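Local coordinates for protein sorbitol dehydrogenase (PDB 5ITG) that probably oxidises the polyol D-sorbitol to L-sorbose with a nicotinamide cofactor, as an enzyme of the mannitol dehydrogenase family built on a Rossmann fold, at residues C306-Y314 with S408-K419. Sequence-based numbering, arbitrary orientation.
Sequences CFPGILVGY and SYLEMLRGRDEK
The rings of Phe307 and Tyr409 run alongside one another, with Tyr409 CD1 over one face of the Phe307 ring, 3.4 Å from Phe307 CZ. The ring planes meet at 47°, an oblique aromatic pair. Phe307 suits the place by its broad flat face, Tyr409 because its ring packs like a phenylalanine while its hydroxyl hydrogen-bonds to Glu427 and Tyr430. Met412, a selenomethionine, has an unbranched, pliable chain: CG is anti to the backbone N (chi1 179°), and two bends then carry CE to within 3.7 Å of Phe307 CD1; its CG packs on Ile310 CG2 at 3.9 Å. Were Phe307 replaced by an alanine, the Tyr409 ring and the Met412 methyl would probably lose their shared neighbour and a gap would open between the helices. One turn on, Leu311 uses its two branches on different surfaces: CD1 lies 3.8 Å from Glu411 CB, and CD2 reaches 3.7 Å from Arg416 O, filling the angle between helix 408-412 and the chain leaving it.

That chain returns to the end of helix 288-312, where Glu418 N donates to Leu311 O at 2.7 Å. The bond thus satisfies a carbonyl of the last helical turn. Gly313, whose positive phi suits a residue without a side chain, closes the helix in a Schellman motif; a CB there would clash with Lys419. Asp417 holds the approaching chain in an Asx turn, its short carboxylate well placed for OD1 to accept from Lys419 N at 2.7 Å and also from Gly421 N.

Within the mannitol dehydrogenase C-terminal domain, segments 306-312 and 408-412, the C-terminal parts of helices 288-312 and 400-412, cross at 42°. Helix 370-374 touches Phe307 and Ile310, while helix 461-477 packs on Ser408 and supplies Arg471 and Arg475 as salt-bridge partners for Glu411.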
loop_
_atom_site.group_PDB
_atom_site.type_symbol
_atom_site.label_atom_id
_atom_site.label_comp_id
_atom_site.label_asym_id
_atom_site.label_seq_id
_atom_site.Cartn_x
_atom_site.Cartn_y
_atom_site.Cartn_z
ATOM N N CYS A 306 -1.387 14.465 -12.264
ATOM C CA CYS A 306 -2.762 14.244 -12.696
ATOM C C CYS A 306 -3.744 15.398 -12.670
ATOM O O CYS A 306 -4.650 15.426 -13.496
ATOM C CB CYS A 306 -3.346 13.036 -11.960
ATOM S SG CYS A 306 -2.533 11.468 -12.417
ATOM N N PHE A 307 -3.591 16.353 -11.756
ATOM C CA PHE A 307 -4.527 17.469 -11.745
ATOM C C PHE A 307 -4.420 18.254 -13.063
ATOM O O PHE A 307 -5.432 18.502 -13.729
ATOM C CB PHE A 307 -4.290 18.392 -10.535
ATOM C CG PHE A 307 -4.662 17.777 -9.197
ATOM C CD1 PHE A 307 -5.631 16.779 -9.109
ATOM C CD2 PHE A 307 -4.090 18.250 -8.017
ATOM C CE1 PHE A 307 -6.026 16.261 -7.873
ATOM C CE2 PHE A 307 -4.484 17.735 -6.766
ATOM C CZ PHE A 307 -5.449 16.742 -6.698
ATOM N N PRO A 308 -3.202 18.664 -13.462
ATOM C CA PRO A 308 -3.145 19.398 -14.729
ATOM C C PRO A 308 -3.336 18.468 -15.934
ATOM O O PRO A 308 -3.805 18.897 -16.995
ATOM C CB PRO A 308 -1.766 20.064 -14.687
ATOM C CG PRO A 308 -0.957 19.145 -13.831
ATOM C CD PRO A 308 -1.919 18.754 -12.740
ATOM N N GLY A 309 -2.985 17.195 -15.763
ATOM C CA GLY A 309 -3.146 16.229 -16.837
ATOM C C GLY A 309 -4.607 16.042 -17.242
ATOM O O GLY A 309 -4.918 15.837 -18.422
ATOM N N ILE A 310 -5.503 16.103 -16.259
ATOM C CA ILE A 310 -6.934 15.959 -16.506
ATOM C C ILE A 310 -7.416 17.174 -17.310
ATOM O O ILE A 310 -8.257 17.048 -18.205
ATOM C CB ILE A 310 -7.728 15.863 -15.170
ATOM C CG1 ILE A 310 -7.375 14.560 -14.447
ATOM C CG2 ILE A 310 -9.236 15.929 -15.445
ATOM C CD1 ILE A 310 -7.936 14.453 -13.026
ATOM N N LEU A 311 -6.876 18.351 -17.003
ATOM C CA LEU A 311 -7.255 19.559 -17.730
ATOM C C LEU A 311 -6.795 19.466 -19.189
ATOM O O LEU A 311 -7.485 19.931 -20.093
ATOM C CB LEU A 311 -6.644 20.803 -17.070
ATOM C CG LEU A 311 -7.308 21.250 -15.765
ATOM C CD1 LEU A 311 -6.474 22.324 -15.075
ATOM C CD2 LEU A 311 -8.706 21.761 -16.074
ATOM N N VAL A 312 -5.626 18.875 -19.416
ATOM C CA VAL A 312 -5.118 18.719 -20.777
ATOM C C VAL A 312 -5.987 17.699 -21.509
ATOM O O VAL A 312 -6.146 17.766 -22.724
ATOM C CB VAL A 312 -3.646 18.238 -20.792
ATOM C CG1 VAL A 312 -3.208 17.930 -22.226
ATOM C CG2 VAL A 312 -2.747 19.300 -20.205
ATOM N N GLY A 313 -6.559 16.759 -20.766
ATOM C CA GLY A 313 -7.415 15.770 -21.394
ATOM C C GLY A 313 -6.837 14.373 -21.421
ATOM O O GLY A 313 -7.263 13.534 -22.213
ATOM N N TYR A 314 -5.858 14.115 -20.562
ATOM C CA TYR A 314 -5.245 12.796 -20.499
ATOM C C TYR A 314 -6.075 11.867 -19.627
ATOM O O TYR A 314 -6.440 12.216 -18.504
ATOM C CB TYR A 314 -3.823 12.902 -19.939
ATOM C CG TYR A 314 -2.853 13.544 -20.894
ATOM C CD1 TYR A 314 -2.657 13.016 -22.173
ATOM C CD2 TYR A 314 -2.120 14.676 -20.522
ATOM C CE1 TYR A 314 -1.754 13.598 -23.058
ATOM C CE2 TYR A 314 -1.223 15.264 -21.394
ATOM C CZ TYR A 314 -1.044 14.719 -22.661
ATOM O OH TYR A 314 -0.149 15.287 -23.526
ATOM N N SER A 408 -4.226 24.396 -10.555
ATOM C CA SER A 408 -4.596 23.296 -11.439
ATOM C C SER A 408 -5.691 22.456 -10.798
ATOM O O SER A 408 -6.651 22.053 -11.459
ATOM C CB SER A 408 -3.377 22.411 -11.736
ATOM O OG SER A 408 -2.487 23.063 -12.622
ATOM N N TYR A 409 -5.535 22.183 -9.508
ATOM C CA TYR A 409 -6.525 21.422 -8.767
ATOM C C TYR A 409 -7.868 22.162 -8.822
ATOM O O TYR A 409 -8.903 21.569 -9.139
ATOM C CB TYR A 409 -6.081 21.252 -7.307
ATOM C CG TYR A 409 -7.144 20.647 -6.411
ATOM C CD1 TYR A 409 -7.581 19.337 -6.594
ATOM C CD2 TYR A 409 -7.732 21.400 -5.396
ATOM C CE1 TYR A 409 -8.588 18.788 -5.785
ATOM C CE2 TYR A 409 -8.733 20.864 -4.583
ATOM C CZ TYR A 409 -9.157 19.560 -4.783
ATOM O OH TYR A 409 -10.158 19.035 -3.988
ATOM N N LEU A 410 -7.843 23.457 -8.519
ATOM C CA LEU A 410 -9.062 24.262 -8.522
ATOM C C LEU A 410 -9.730 24.339 -9.892
ATOM O O LEU A 410 -10.957 24.293 -9.993
ATOM C CB LEU A 410 -8.768 25.671 -7.996
ATOM C CG LEU A 410 -8.416 25.666 -6.504
ATOM C CD1 LEU A 410 -8.128 27.080 -6.017
ATOM C CD2 LEU A 410 -9.574 25.041 -5.726
ATOM N N GLU A 411 -8.932 24.458 -10.946
ATOM C CA GLU A 411 -9.494 24.508 -12.287
ATOM C C GLU A 411 -10.005 23.125 -12.705
ATOM O O GLU A 411 -11.027 23.013 -13.383
ATOM C CB GLU A 411 -8.453 25.036 -13.275
ATOM C CG GLU A 411 -8.206 26.535 -13.126
ATOM C CD GLU A 411 -9.469 27.356 -13.380
ATOM O OE1 GLU A 411 -10.035 27.238 -14.487
ATOM O OE2 GLU A 411 -9.893 28.118 -12.478
HETATM N N MSE A 412 -9.310 22.070 -12.280
HETATM C CA MSE A 412 -9.714 20.702 -12.611
HETATM C C MSE A 412 -11.105 20.430 -12.036
HETATM O O MSE A 412 -11.937 19.757 -12.649
HETATM C CB MSE A 412 -8.699 19.699 -12.038
HETATM C CG MSE A 412 -9.023 18.226 -12.289
HETATM SE SE MSE A 412 -10.295 17.448 -11.022
HETATM C CE MSE A 412 -9.255 17.630 -9.375
ATOM N N LEU A 413 -11.357 20.978 -10.853
ATOM C CA LEU A 413 -12.639 20.796 -10.175
ATOM C C LEU A 413 -13.850 21.264 -10.994
ATOM O O LEU A 413 -14.961 20.761 -10.806
ATOM C CB LEU A 413 -12.610 21.532 -8.829
ATOM C CG LEU A 413 -12.477 20.751 -7.514
ATOM C CD1 LEU A 413 -11.619 19.520 -7.681
ATOM C CD2 LEU A 413 -11.910 21.684 -6.450
ATOM N N ARG A 414 -13.638 22.212 -11.902
ATOM C CA ARG A 414 -14.733 22.737 -12.716
ATOM C C ARG A 414 -15.359 21.709 -13.660
ATOM O O ARG A 414 -16.468 21.914 -14.160
ATOM C CB ARG A 414 -14.268 23.981 -13.476
ATOM C CG ARG A 414 -13.935 25.140 -12.534
ATOM C CD ARG A 414 -13.353 26.356 -13.243
ATOM N NE ARG A 414 -14.373 27.330 -13.629
ATOM C CZ ARG A 414 -14.988 27.353 -14.805
ATOM N NH1 ARG A 414 -14.689 26.451 -15.731
ATOM N NH2 ARG A 414 -15.907 28.275 -15.055
ATOM N N GLY A 415 -14.652 20.610 -13.907
ATOM C CA GLY A 415 -15.207 19.552 -14.732
ATOM C C GLY A 415 -15.104 19.572 -16.246
ATOM O O GLY A 415 -15.906 18.920 -16.923
ATOM N N ARG A 416 -14.140 20.293 -16.796
ATOM C CA ARG A 416 -13.996 20.317 -18.241
ATOM C C ARG A 416 -12.542 20.391 -18.683
ATOM O O ARG A 416 -11.762 21.189 -18.158
ATOM C CB ARG A 416 -14.802 21.475 -18.835
ATOM C CG ARG A 416 -14.495 22.846 -18.276
ATOM C CD ARG A 416 -15.562 23.845 -18.736
ATOM N NE ARG A 416 -15.268 25.231 -18.363
ATOM C CZ ARG A 416 -14.198 25.910 -18.773
ATOM N NH1 ARG A 416 -13.305 25.336 -19.571
ATOM N NH2 ARG A 416 -14.029 27.172 -18.396
ATOM N N ASP A 417 -12.173 19.534 -19.632
ATOM C CA ASP A 417 -10.805 19.525 -20.130
ATOM C C ASP A 417 -10.692 20.422 -21.353
ATOM O O ASP A 417 -11.698 20.865 -21.910
ATOM C CB ASP A 417 -10.333 18.100 -20.462
ATOM C CG ASP A 417 -11.139 17.448 -21.568
ATOM O OD1 ASP A 417 -11.386 18.103 -22.605
ATOM O OD2 ASP A 417 -11.507 16.265 -21.402
ATOM N N GLU A 418 -9.461 20.687 -21.768
ATOM C CA GLU A 418 -9.210 21.565 -22.897
ATOM C C GLU A 418 -9.509 20.970 -24.267
ATOM O O GLU A 418 -9.244 21.596 -25.291
ATOM C CB GLU A 418 -7.769 22.068 -22.813
ATOM C CG GLU A 418 -7.595 23.081 -21.688
ATOM C CD GLU A 418 -6.190 23.130 -21.128
ATOM O OE1 GLU A 418 -5.225 23.054 -21.918
ATOM O OE2 GLU A 418 -6.056 23.261 -19.892
ATOM N N LYS A 419 -10.069 19.766 -24.285
ATOM C CA LYS A 419 -10.426 19.126 -25.544
ATOM C C LYS A 419 -11.934 19.186 -25.764
ATOM O O LYS A 419 -12.431 18.808 -26.821
ATOM C CB LYS A 419 -9.945 17.672 -25.572
ATOM C CG LYS A 419 -8.443 17.535 -25.792
ATOM C CD LYS A 419 -8.036 16.121 -26.183
ATOM C CE LYS A 419 -8.100 15.149 -25.014
ATOM N NZ LYS A 419 -9.480 14.949 -24.491
#